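Local coordinates for HEPN domain-containing protein (Thermotoga maritima, PDB 1O3U) that is of unknown function but folds as an all-helical HEPN domain and assembles with a second copy of itself, at residues A[41-46]-A[61-66]; A[78-83]-A[122-127]; A[48-53]-A[130-135]; A[85-90]-A[115-120]. All blocks are in the same frame, centred on the assembly; numbering follows the deposited sequence.

All four contacts join helices of one small bundle, and helix 104-132 serves in three of them. Interactions 2 and 4 both pair it with helix 78-88, their centres about 10 Å apart, whereas interaction 3 ties its C-terminal end to helix 32-54. Interaction 1 sets helix 32-54 against helix 63-70. Interactions 1, 2 and 4 meet around Ala43, Leu87 and Ile124, their centres about 6 to 8 Å from that of the chain; the centre of interaction 3 lies about 16 Å from it. The chemistry follows position: interactions 2, 3 and 4 each place aliphatic packing inward and a salt bridge outward, weakest at the chain terminus, while interaction 1 brings two acceptors together without a bond.

Interaction 1 (A[41-46]-A[61-66]); sequences QAAEKA and YSVPDF
Asp65 OD2 is the best-held polar atom: two backbone N-H groups of its own segment grip it. Tyr61 N donates at 3.3 Å to the OD2 lone pair that points away from the other oxygen, and Ser62 N adds a weak bond to OD2. In return, Asp65 N donates to Ser62 OG over 2.9 Å, so Ser62 at the N-cap and Asp65 form a capping box that fixes the start of helix 63-70. Segment 41-46 meets this helix start closely, with Glu44 CA and Val63 CA 5.2 Å apart. Glu44 CG lies 3.4 Å from Val63 CG2, and the same methyl packs on Ala43 CB at 3.7 Å. Beyond CG the Glu44 chain is extended (chi2 -175°), which carries OE1 to 3.1 Å from Tyr61 O. Both atoms are acceptors and no bond is formed, so the carbonyl would probably disfavour the ionised carboxylate. An alanine at Glu44 would probably loosen the seam by removing the CG that covers Val63 CG2. Around the contact, Val63 also packs on Ala84 of helix 78-88 and Ala43 on Ile124 of helix 104-132, while Phe66 reaches along helix 32-54 to Val47 and Phe51. Tyr61 points the other way, stacking on tag residue His11 of the second subunit, so in this crystal helix 63-70 begins between the bundle interior and that subunit.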
# COMPACT_ATOMS: atom_id res chain seq x y z
N GLN A 41 -2.86 -5.48 1.06
CA GLN A 41 -2.22 -4.36 1.74
C GLN A 41 -3.01 -3.84 2.96
O GLN A 41 -2.43 -3.59 4.03
CB GLN A 41 -1.92 -3.24 0.75
CG GLN A 41 -1.01 -3.67 -0.41
CD GLN A 41 0.41 -3.87 0.07
OE1 GLN A 41 0.92 -3.06 0.87
NE2 GLN A 41 1.04 -4.95 -0.38
N ALA A 42 -4.32 -3.72 2.80
CA ALA A 42 -5.20 -3.25 3.87
C ALA A 42 -5.11 -4.20 5.06
O ALA A 42 -5.00 -3.76 6.20
CB ALA A 42 -6.59 -3.18 3.40
N ALA A 43 -5.14 -5.51 4.79
CA ALA A 43 -5.13 -6.51 5.88
C ALA A 43 -3.76 -6.48 6.60
O ALA A 43 -3.68 -6.51 7.83
CB ALA A 43 -5.41 -7.88 5.34
N GLU A 44 -2.70 -6.43 5.83
CA GLU A 44 -1.34 -6.27 6.37
C GLU A 44 -1.20 -5.08 7.31
O GLU A 44 -0.67 -5.18 8.44
CB GLU A 44 -0.34 -6.15 5.21
CG GLU A 44 -0.15 -7.42 4.46
CD GLU A 44 0.92 -7.35 3.38
OE1 GLU A 44 1.89 -6.52 3.52
OE2 GLU A 44 0.79 -8.17 2.43
N LYS A 45 -1.65 -3.92 6.86
CA LYS A 45 -1.53 -2.71 7.62
C LYS A 45 -2.37 -2.79 8.92
O LYS A 45 -1.93 -2.31 9.96
CB LYS A 45 -1.89 -1.49 6.77
CG LYS A 45 -0.86 -1.17 5.67
CD LYS A 45 -1.13 0.14 4.98
CE LYS A 45 -0.12 0.47 3.88
NZ LYS A 45 -0.55 0.14 2.50
N ALA A 46 -3.55 -3.42 8.85
CA ALA A 46 -4.46 -3.51 10.00
C ALA A 46 -3.75 -4.32 11.10
O ALA A 46 -3.70 -3.92 12.26
CB ALA A 46 -5.75 -4.19 9.61
N TYR A 61 6.10 -10.49 5.82
CA TYR A 61 5.47 -9.71 4.78
C TYR A 61 4.00 -10.00 4.82
O TYR A 61 3.19 -9.09 4.72
CB TYR A 61 6.12 -10.08 3.46
CG TYR A 61 7.63 -9.96 3.55
CD1 TYR A 61 8.24 -8.70 3.66
CD2 TYR A 61 8.44 -11.08 3.60
CE1 TYR A 61 9.63 -8.57 3.77
CE2 TYR A 61 9.82 -10.97 3.70
CZ TYR A 61 10.41 -9.71 3.80
OH TYR A 61 11.78 -9.61 3.89
N SER A 62 3.66 -11.27 5.02
CA SER A 62 2.34 -11.72 4.70
C SER A 62 1.40 -11.52 5.90
O SER A 62 1.83 -11.43 7.04
CB SER A 62 2.39 -13.18 4.27
OG SER A 62 2.62 -14.03 5.36
N VAL A 63 0.12 -11.45 5.61
CA VAL A 63 -0.91 -11.43 6.66
C VAL A 63 -0.88 -12.71 7.47
O VAL A 63 -0.95 -12.63 8.68
CB VAL A 63 -2.31 -11.17 6.08
CG1 VAL A 63 -3.35 -11.07 7.19
CG2 VAL A 63 -2.27 -9.90 5.28
N PRO A 64 -0.74 -13.89 6.86
CA PRO A 64 -0.52 -15.10 7.66
C PRO A 64 0.69 -14.98 8.59
O PRO A 64 0.55 -15.45 9.71
CB PRO A 64 -0.30 -16.19 6.62
CG PRO A 64 -0.98 -15.74 5.46
CD PRO A 64 -0.81 -14.24 5.43
N ASP A 65 1.78 -14.34 8.16
CA ASP A 65 2.97 -14.15 9.00
C ASP A 65 2.57 -13.39 10.26
O ASP A 65 2.79 -13.84 11.37
CB ASP A 65 4.10 -13.37 8.29
CG ASP A 65 4.86 -14.20 7.27
OD1 ASP A 65 4.81 -15.45 7.32
OD2 ASP A 65 5.55 -13.65 6.38
N PHE A 66 1.95 -12.23 10.08
CA PHE A 66 1.65 -11.36 11.21
C PHE A 66 0.58 -11.97 12.13
O PHE A 66 0.70 -11.92 13.34
CB PHE A 66 1.21 -9.98 10.75
CG PHE A 66 2.19 -9.27 9.84
CD1 PHE A 66 3.52 -9.17 10.15
CD2 PHE A 66 1.73 -8.63 8.70
CE1 PHE A 66 4.39 -8.48 9.33
CE2 PHE A 66 2.61 -7.95 7.86
CZ PHE A 66 3.94 -7.88 8.19

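Interaction 2 (A[78-83]-A[122-127]); sequences EELMDH and EKIIRF
Two polar bonds converge on Lys123 NZ. Glu79 OE2 accepts from it at 2.7 Å, completing a salt bridge through the lone pair turned away from the other carboxylate oxygen. His83 NE2 accepts from it at 3.0 Å, with NZ only 2° out of the ring plane. The extended Lys123 chain crosses both side chains at about a right angle, so its tip meets them while CD lies 3.6 Å from His83 NE2.

Apolar packing centres on Leu80. Its CD1 sits over one face of Phe127 in a CH-pi contact, 3.6 Å from the ring centroid and 25° off the normal, and its CD2 lies 4.2 Å from Ile124 CG1. The segment axes approach to 10.4 Å with N-to-C directions 135° apart.

An alanine at His83 would take away one of the two acceptors of Lys123 NZ and the ring stacked on Tyr120, and would probably leave the lysine tip less firmly placed.

Accepting at NE2 is consistent with a neutral imidazole protonated on ND1, a form the adjacent ammonium would probably favour. The contact thus combines a buried leucine with a lysine that bonds, at the exposed margin, to a carboxylate and a probably neutral imidazole.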
# COMPACT_ATOMS: atom_id res chain seq x y z
N GLU A 78 -10.02 -19.02 13.76
CA GLU A 78 -9.57 -19.85 12.67
C GLU A 78 -10.00 -19.28 11.34
O GLU A 78 -9.22 -19.30 10.39
CB GLU A 78 -10.14 -21.28 12.83
CG GLU A 78 -9.67 -22.24 11.77
CD GLU A 78 -10.51 -23.50 11.72
OE1 GLU A 78 -10.05 -24.52 12.28
OE2 GLU A 78 -11.64 -23.46 11.15
N GLU A 79 -11.23 -18.79 11.26
CA GLU A 79 -11.73 -18.26 10.00
C GLU A 79 -10.96 -17.04 9.52
O GLU A 79 -10.86 -16.84 8.33
CB GLU A 79 -13.22 -17.94 10.07
CG GLU A 79 -13.61 -16.61 10.69
CD GLU A 79 -15.09 -16.55 10.96
OE1 GLU A 79 -15.51 -17.29 11.88
OE2 GLU A 79 -15.83 -15.81 10.26
N LEU A 80 -10.44 -16.23 10.44
CA LEU A 80 -9.57 -15.10 10.04
C LEU A 80 -8.23 -15.60 9.50
O LEU A 80 -7.69 -15.01 8.61
CB LEU A 80 -9.35 -14.13 11.19
CG LEU A 80 -10.57 -13.31 11.59
CD1 LEU A 80 -10.20 -12.22 12.64
CD2 LEU A 80 -11.28 -12.69 10.39
N MET A 81 -7.66 -16.64 10.10
CA MET A 81 -6.42 -17.21 9.53
C MET A 81 -6.70 -17.76 8.15
O MET A 81 -5.89 -17.57 7.26
CB MET A 81 -5.84 -18.33 10.41
CG MET A 81 -4.48 -18.88 9.90
SD MET A 81 -3.11 -17.63 9.60
CE MET A 81 -3.25 -16.88 11.09
N ASP A 82 -7.84 -18.45 7.99
CA ASP A 82 -8.30 -18.94 6.69
C ASP A 82 -8.39 -17.80 5.66
O ASP A 82 -7.89 -17.92 4.56
CB ASP A 82 -9.68 -19.62 6.78
CG ASP A 82 -9.62 -21.05 7.30
OD1 ASP A 82 -10.71 -21.70 7.43
OD2 ASP A 82 -8.54 -21.61 7.59
N HIS A 83 -9.03 -16.71 6.04
CA HIS A 83 -9.12 -15.55 5.14
C HIS A 83 -7.75 -15.00 4.78
O HIS A 83 -7.49 -14.60 3.64
CB HIS A 83 -9.94 -14.42 5.76
CG HIS A 83 -11.36 -14.76 6.07
ND1 HIS A 83 -11.99 -15.88 5.57
CD2 HIS A 83 -12.28 -14.11 6.82
CE1 HIS A 83 -13.23 -15.92 6.02
NE2 HIS A 83 -13.45 -14.84 6.75
N GLU A 122 -11.74 -6.33 5.06
CA GLU A 122 -12.62 -5.63 5.95
C GLU A 122 -12.87 -6.34 7.30
O GLU A 122 -12.85 -5.70 8.35
CB GLU A 122 -13.93 -5.34 5.25
CG GLU A 122 -14.86 -4.43 6.04
CD GLU A 122 -15.84 -3.72 5.10
OE1 GLU A 122 -16.34 -4.36 4.15
OE2 GLU A 122 -16.07 -2.52 5.27
N LYS A 123 -13.10 -7.65 7.25
CA LYS A 123 -13.23 -8.46 8.43
C LYS A 123 -12.01 -8.39 9.32
O LYS A 123 -12.12 -8.21 10.54
CB LYS A 123 -13.52 -9.89 7.98
CG LYS A 123 -14.26 -10.71 8.87
CD LYS A 123 -14.95 -11.82 8.03
CE LYS A 123 -15.78 -12.69 8.84
NZ LYS A 123 -15.88 -14.04 8.24
N ILE A 124 -10.83 -8.51 8.72
CA ILE A 124 -9.60 -8.41 9.47
C ILE A 124 -9.42 -7.02 10.09
O ILE A 124 -9.03 -6.90 11.29
CB ILE A 124 -8.40 -8.84 8.58
CG1 ILE A 124 -8.45 -10.35 8.34
CG2 ILE A 124 -7.07 -8.46 9.23
CD1 ILE A 124 -7.47 -10.88 7.26
N ILE A 125 -9.67 -5.98 9.29
CA ILE A 125 -9.64 -4.61 9.81
C ILE A 125 -10.56 -4.44 11.05
O ILE A 125 -10.13 -3.90 12.05
CB ILE A 125 -10.00 -3.61 8.73
CG1 ILE A 125 -8.88 -3.54 7.70
CG2 ILE A 125 -10.34 -2.24 9.37
CD1 ILE A 125 -9.31 -2.77 6.40
N ARG A 126 -11.79 -4.93 10.98
CA ARG A 126 -12.77 -4.78 12.05
C ARG A 126 -12.37 -5.62 13.28
O ARG A 126 -12.50 -5.17 14.41
CB ARG A 126 -14.15 -5.16 11.54
CG ARG A 126 -14.70 -4.15 10.51
CD ARG A 126 -16.05 -4.53 9.95
NE ARG A 126 -16.66 -3.41 9.24
CZ ARG A 126 -17.78 -3.50 8.54
NH1 ARG A 126 -18.44 -4.64 8.45
NH2 ARG A 126 -18.25 -2.44 7.94
N PHE A 127 -11.79 -6.78 13.06
CA PHE A 127 -11.23 -7.59 14.16
C PHE A 127 -10.09 -6.85 14.90
O PHE A 127 -10.05 -6.78 16.17
CB PHE A 127 -10.69 -8.90 13.64
CG PHE A 127 -10.06 -9.74 14.72
CD1 PHE A 127 -10.83 -10.48 15.56
CD2 PHE A 127 -8.68 -9.79 14.86
CE1 PHE A 127 -10.23 -11.28 16.55
CE2 PHE A 127 -8.09 -10.56 15.83
CZ PHE A 127 -8.86 -11.31 16.67

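Interaction 3 (A[48-53]-A[130-135]); sequences KAVFQR and DLLSRI
The two backbones come closest at Val50 and Leu132, whose CA atoms are 6.5 Å apart, where helix 32-54 passes the last turns of the chain. Leu132 reaches across with both methyls: CD2 presses on Arg53 CB at 3.4 Å, while CD1 meets Ala49 CB at 4.1 Å. Val50 CG1 touches two partners, Leu131 CD1 and Ile135 CD1, each 4.3 Å away. Arg53 leaves the helix with CG anti to the backbone N (chi1 176°), then bends at chi2 (72°) and runs past Ile135 in the opposite direction. This bend lays the aliphatic part of the arginine beside Ile135, CG to CG1 being 4.1 Å, and turns the guanidinium edge to the C-terminal carboxylate, whose carbon lies in the guanidinium plane. Arg53 NE donates to Ile135 OXT and Arg53 NH2 to Ile135 O, both at 3.4 Å and both weak. Leu132 and Ala49 also pack on Met13 of helix 11-28, which carries the apolar layer on toward the N-terminal helix. The chemistry implied is a hydrophobic seam with a charge pair at its rim: packing does most of the joining, and the long NE-OXT salt bridge, aided by the weak NH2 bond, probably adds a loose hold on the chain end.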
# COMPACT_ATOMS: atom_id res chain seq x y z
N LYS A 48 -0.48 -4.88 11.51
CA LYS A 48 0.65 -4.08 11.98
C LYS A 48 0.24 -3.00 13.01
O LYS A 48 1.03 -2.67 13.91
CB LYS A 48 1.37 -3.41 10.83
CG LYS A 48 2.13 -4.35 9.97
CD LYS A 48 2.87 -3.57 8.88
CE LYS A 48 3.45 -4.51 7.83
N ALA A 49 -0.96 -2.45 12.85
CA ALA A 49 -1.47 -1.47 13.81
C ALA A 49 -1.56 -2.09 15.22
O ALA A 49 -1.28 -1.41 16.20
CB ALA A 49 -2.84 -0.95 13.38
N VAL A 50 -1.86 -3.39 15.30
CA VAL A 50 -1.91 -4.08 16.61
C VAL A 50 -0.51 -4.22 17.21
O VAL A 50 -0.30 -3.99 18.42
CB VAL A 50 -2.56 -5.47 16.53
CG1 VAL A 50 -2.67 -6.08 17.92
CG2 VAL A 50 -3.96 -5.40 15.87
N PHE A 51 0.44 -4.68 16.40
CA PHE A 51 1.84 -4.68 16.81
C PHE A 51 2.31 -3.31 17.28
O PHE A 51 2.95 -3.25 18.32
CB PHE A 51 2.78 -5.23 15.73
CG PHE A 51 2.67 -6.70 15.54
CD1 PHE A 51 1.70 -7.24 14.69
CD2 PHE A 51 3.51 -7.57 16.22
CE1 PHE A 51 1.59 -8.62 14.50
CE2 PHE A 51 3.39 -8.96 16.04
CZ PHE A 51 2.41 -9.47 15.18
N GLN A 52 1.98 -2.23 16.57
CA GLN A 52 2.46 -0.89 16.92
C GLN A 52 1.91 -0.48 18.29
O GLN A 52 2.63 0.03 19.11
CB GLN A 52 2.09 0.18 15.90
CG GLN A 52 2.94 1.46 16.09
CD GLN A 52 2.36 2.73 15.43
OE1 GLN A 52 1.63 2.65 14.45
NE2 GLN A 52 2.72 3.90 15.97
N ARG A 53 0.63 -0.72 18.52
CA ARG A 53 0.01 -0.41 19.82
C ARG A 53 0.64 -1.22 20.96
O ARG A 53 0.84 -0.70 22.05
CB ARG A 53 -1.49 -0.67 19.78
CG ARG A 53 -2.23 -0.49 21.11
CD ARG A 53 -2.39 0.93 21.56
NE ARG A 53 -2.96 0.97 22.92
CZ ARG A 53 -2.79 1.95 23.78
NH1 ARG A 53 -2.04 3.00 23.48
NH2 ARG A 53 -3.36 1.87 24.97
N ASP A 130 -11.51 -4.03 16.89
CA ASP A 130 -12.09 -4.58 18.10
C ASP A 130 -11.02 -4.88 19.15
O ASP A 130 -11.21 -4.59 20.33
CB ASP A 130 -12.91 -5.83 17.80
CG ASP A 130 -14.23 -5.52 17.07
OD1 ASP A 130 -14.51 -4.32 16.78
OD2 ASP A 130 -15.05 -6.44 16.77
N LEU A 131 -9.91 -5.46 18.70
CA LEU A 131 -8.76 -5.70 19.56
C LEU A 131 -8.15 -4.38 20.12
O LEU A 131 -7.97 -4.25 21.35
CB LEU A 131 -7.69 -6.52 18.78
CG LEU A 131 -7.46 -7.97 19.15
CD1 LEU A 131 -6.24 -8.48 18.40
CD2 LEU A 131 -7.27 -8.14 20.73
N LEU A 132 -7.88 -3.41 19.25
CA LEU A 132 -7.33 -2.12 19.65
C LEU A 132 -8.24 -1.34 20.61
O LEU A 132 -7.73 -0.58 21.46
CB LEU A 132 -7.02 -1.26 18.44
CG LEU A 132 -5.81 -1.76 17.65
CD1 LEU A 132 -5.75 -1.15 16.28
CD2 LEU A 132 -4.55 -1.46 18.42
N SER A 133 -9.54 -1.56 20.51
CA SER A 133 -10.52 -0.88 21.36
C SER A 133 -10.43 -1.40 22.77
O SER A 133 -10.93 -0.74 23.69
CB SER A 133 -11.94 -1.09 20.85
OG SER A 133 -12.10 -0.46 19.58
N ARG A 134 -9.85 -2.59 22.93
CA ARG A 134 -9.81 -3.30 24.19
C ARG A 134 -8.43 -3.35 24.85
O ARG A 134 -8.34 -3.75 26.01
CB ARG A 134 -10.35 -4.72 23.99
CG ARG A 134 -11.87 -4.82 24.01
CD ARG A 134 -12.40 -6.17 23.58
N ILE A 135 -7.37 -2.98 24.12
CA ILE A 135 -6.03 -2.93 24.67
C ILE A 135 -5.61 -1.46 24.66
O ILE A 135 -5.15 -0.93 25.66
CB ILE A 135 -5.04 -3.87 23.90
CG1 ILE A 135 -4.74 -3.37 22.49
CG2 ILE A 135 -5.56 -5.32 23.87
CD1 ILE A 135 -3.95 -4.33 21.62
OXT ILE A 135 -5.81 -0.72 23.69

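Interaction 4 (A[85-90]-A[115-120]); sequences LELDKA and ERLVNY
The first shell has a polar and an apolar half. In the polar half, Arg116 NH1 donates to Glu86 OE1 at 3.2 Å, an N-H...O angle of 163°, as part of a salt bridge. The oxygen lies at the guanidinium edge, near its plane, yet the donor comes from above the carboxylate plane, and the two planes are turned 49° apart. Glu86 also touches the ring of Tyr120 at its edge, CB being 3.9 Å from CE2. In the apolar half Leu87 spreads its methyls over helix 104-132: CD1 meets Tyr120 CB at 4.0 Å, and CD2 lies 4.2 Å from Leu117 CB. Leu117 CD2 in turn reaches the Glu86 backbone, 4.0 Å from its O.

The next shell sets these groups in place. Arg116, bent at chi3 (57°), uses the same NH1 for a second bond to Tyr120 OH at 3.3 Å, again near the guanidinium plane, so one nitrogen is held by two oxygens, its rotation is restricted and the tyrosine tip is positioned. The Tyr120 ring lies with Arg116 O over one face, offset toward the rim. Glu86 bends at chi2, bringing its carboxylate back toward the arginine.

Farther out, Gln40 NE2 donates to Leu87 O, and Leu117 packs on Cys36, whose disulfide partner Cys91 directly follows Ala90. Helix 78-88, held near its C-terminal end by a leucine core with a salt bridge at the rim, thus packs against the long helix 104-132 as part of the all-helical bundle of a HEPN domain.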
# COMPACT_ATOMS: atom_id res chain seq x y z
N LEU A 85 -4.99 -16.54 4.60
CA LEU A 85 -4.27 -17.41 3.68
C LEU A 85 -4.78 -17.19 2.27
O LEU A 85 -3.98 -17.21 1.35
CB LEU A 85 -4.40 -18.85 4.11
CG LEU A 85 -3.55 -19.05 5.37
CD1 LEU A 85 -4.07 -20.24 6.19
CD2 LEU A 85 -2.08 -19.22 5.00
N GLU A 86 -6.07 -16.93 2.11
CA GLU A 86 -6.63 -16.60 0.81
C GLU A 86 -6.09 -15.27 0.29
O GLU A 86 -5.82 -15.12 -0.91
CB GLU A 86 -8.15 -16.54 0.86
CG GLU A 86 -8.80 -17.86 1.18
CD GLU A 86 -8.89 -18.77 -0.02
OE1 GLU A 86 -9.48 -18.35 -1.04
OE2 GLU A 86 -8.38 -19.90 0.07
N LEU A 87 -5.92 -14.31 1.18
CA LEU A 87 -5.43 -13.00 0.82
C LEU A 87 -3.96 -13.05 0.44
O LEU A 87 -3.49 -12.23 -0.35
CB LEU A 87 -5.57 -12.05 1.99
CG LEU A 87 -6.93 -11.44 2.16
CD1 LEU A 87 -7.06 -10.94 3.62
CD2 LEU A 87 -7.08 -10.30 1.12
N ASP A 88 -3.25 -14.00 1.02
CA ASP A 88 -1.83 -14.15 0.77
C ASP A 88 -1.51 -14.61 -0.65
O ASP A 88 -0.39 -14.39 -1.13
CB ASP A 88 -1.22 -15.13 1.76
CG ASP A 88 0.29 -15.09 1.76
OD1 ASP A 88 0.85 -13.98 1.73
OD2 ASP A 88 0.98 -16.12 1.77
N LYS A 89 -2.46 -15.25 -1.32
CA LYS A 89 -2.25 -15.79 -2.67
C LYS A 89 -2.10 -14.72 -3.76
O LYS A 89 -2.58 -13.60 -3.61
CB LYS A 89 -3.40 -16.73 -3.04
CG LYS A 89 -3.45 -18.02 -2.21
CD LYS A 89 -4.87 -18.57 -2.15
CE LYS A 89 -4.99 -19.79 -1.24
NZ LYS A 89 -5.04 -21.05 -2.03
N ALA A 90 -1.47 -15.08 -4.88
CA ALA A 90 -1.13 -14.13 -5.94
C ALA A 90 -2.35 -13.42 -6.54
O ALA A 90 -3.39 -14.06 -6.79
CB ALA A 90 -0.34 -14.85 -7.05
N GLU A 115 -14.73 -9.61 -4.55
CA GLU A 115 -15.63 -9.22 -3.45
C GLU A 115 -15.29 -9.95 -2.16
O GLU A 115 -15.28 -9.35 -1.11
CB GLU A 115 -17.10 -9.50 -3.74
CG GLU A 115 -17.86 -8.37 -4.35
CD GLU A 115 -19.31 -8.73 -4.63
OE1 GLU A 115 -20.03 -9.13 -3.69
OE2 GLU A 115 -19.70 -8.61 -5.81
N ARG A 116 -15.04 -11.24 -2.28
CA ARG A 116 -14.64 -12.10 -1.17
C ARG A 116 -13.38 -11.55 -0.47
O ARG A 116 -13.33 -11.42 0.78
CB ARG A 116 -14.41 -13.52 -1.71
CG ARG A 116 -14.43 -14.58 -0.75
CD ARG A 116 -14.89 -15.92 -1.33
NE ARG A 116 -14.08 -16.36 -2.48
CZ ARG A 116 -12.82 -16.76 -2.38
NH1 ARG A 116 -12.22 -16.79 -1.21
NH2 ARG A 116 -12.15 -17.13 -3.47
N LEU A 117 -12.38 -11.26 -1.27
CA LEU A 117 -11.11 -10.80 -0.72
C LEU A 117 -11.26 -9.42 -0.05
O LEU A 117 -10.62 -9.12 0.96
CB LEU A 117 -10.01 -10.80 -1.78
CG LEU A 117 -9.72 -12.18 -2.37
CD1 LEU A 117 -8.67 -12.07 -3.44
CD2 LEU A 117 -9.30 -13.12 -1.28
N VAL A 118 -12.07 -8.56 -0.64
CA VAL A 118 -12.32 -7.25 -0.05
C VAL A 118 -13.03 -7.45 1.30
O VAL A 118 -12.69 -6.81 2.33
CB VAL A 118 -13.13 -6.35 -1.03
CG1 VAL A 118 -13.75 -5.18 -0.31
CG2 VAL A 118 -12.26 -5.89 -2.25
N ASN A 119 -14.05 -8.32 1.30
CA ASN A 119 -14.73 -8.61 2.55
C ASN A 119 -13.79 -9.17 3.61
O ASN A 119 -13.90 -8.83 4.77
CB ASN A 119 -15.90 -9.56 2.35
CG ASN A 119 -17.01 -8.93 1.54
OD1 ASN A 119 -17.08 -7.70 1.36
ND2 ASN A 119 -17.92 -9.80 1.02
N TYR A 120 -12.90 -10.05 3.20
CA TYR A 120 -11.94 -10.65 4.13
C TYR A 120 -11.07 -9.56 4.74
O TYR A 120 -10.82 -9.61 5.93
CB TYR A 120 -11.03 -11.66 3.47
CG TYR A 120 -11.70 -12.93 3.00
CD1 TYR A 120 -13.00 -13.23 3.36
CD2 TYR A 120 -10.98 -13.88 2.26
CE1 TYR A 120 -13.61 -14.40 2.93
CE2 TYR A 120 -11.56 -15.03 1.86
CZ TYR A 120 -12.88 -15.30 2.19
OH TYR A 120 -13.46 -16.47 1.78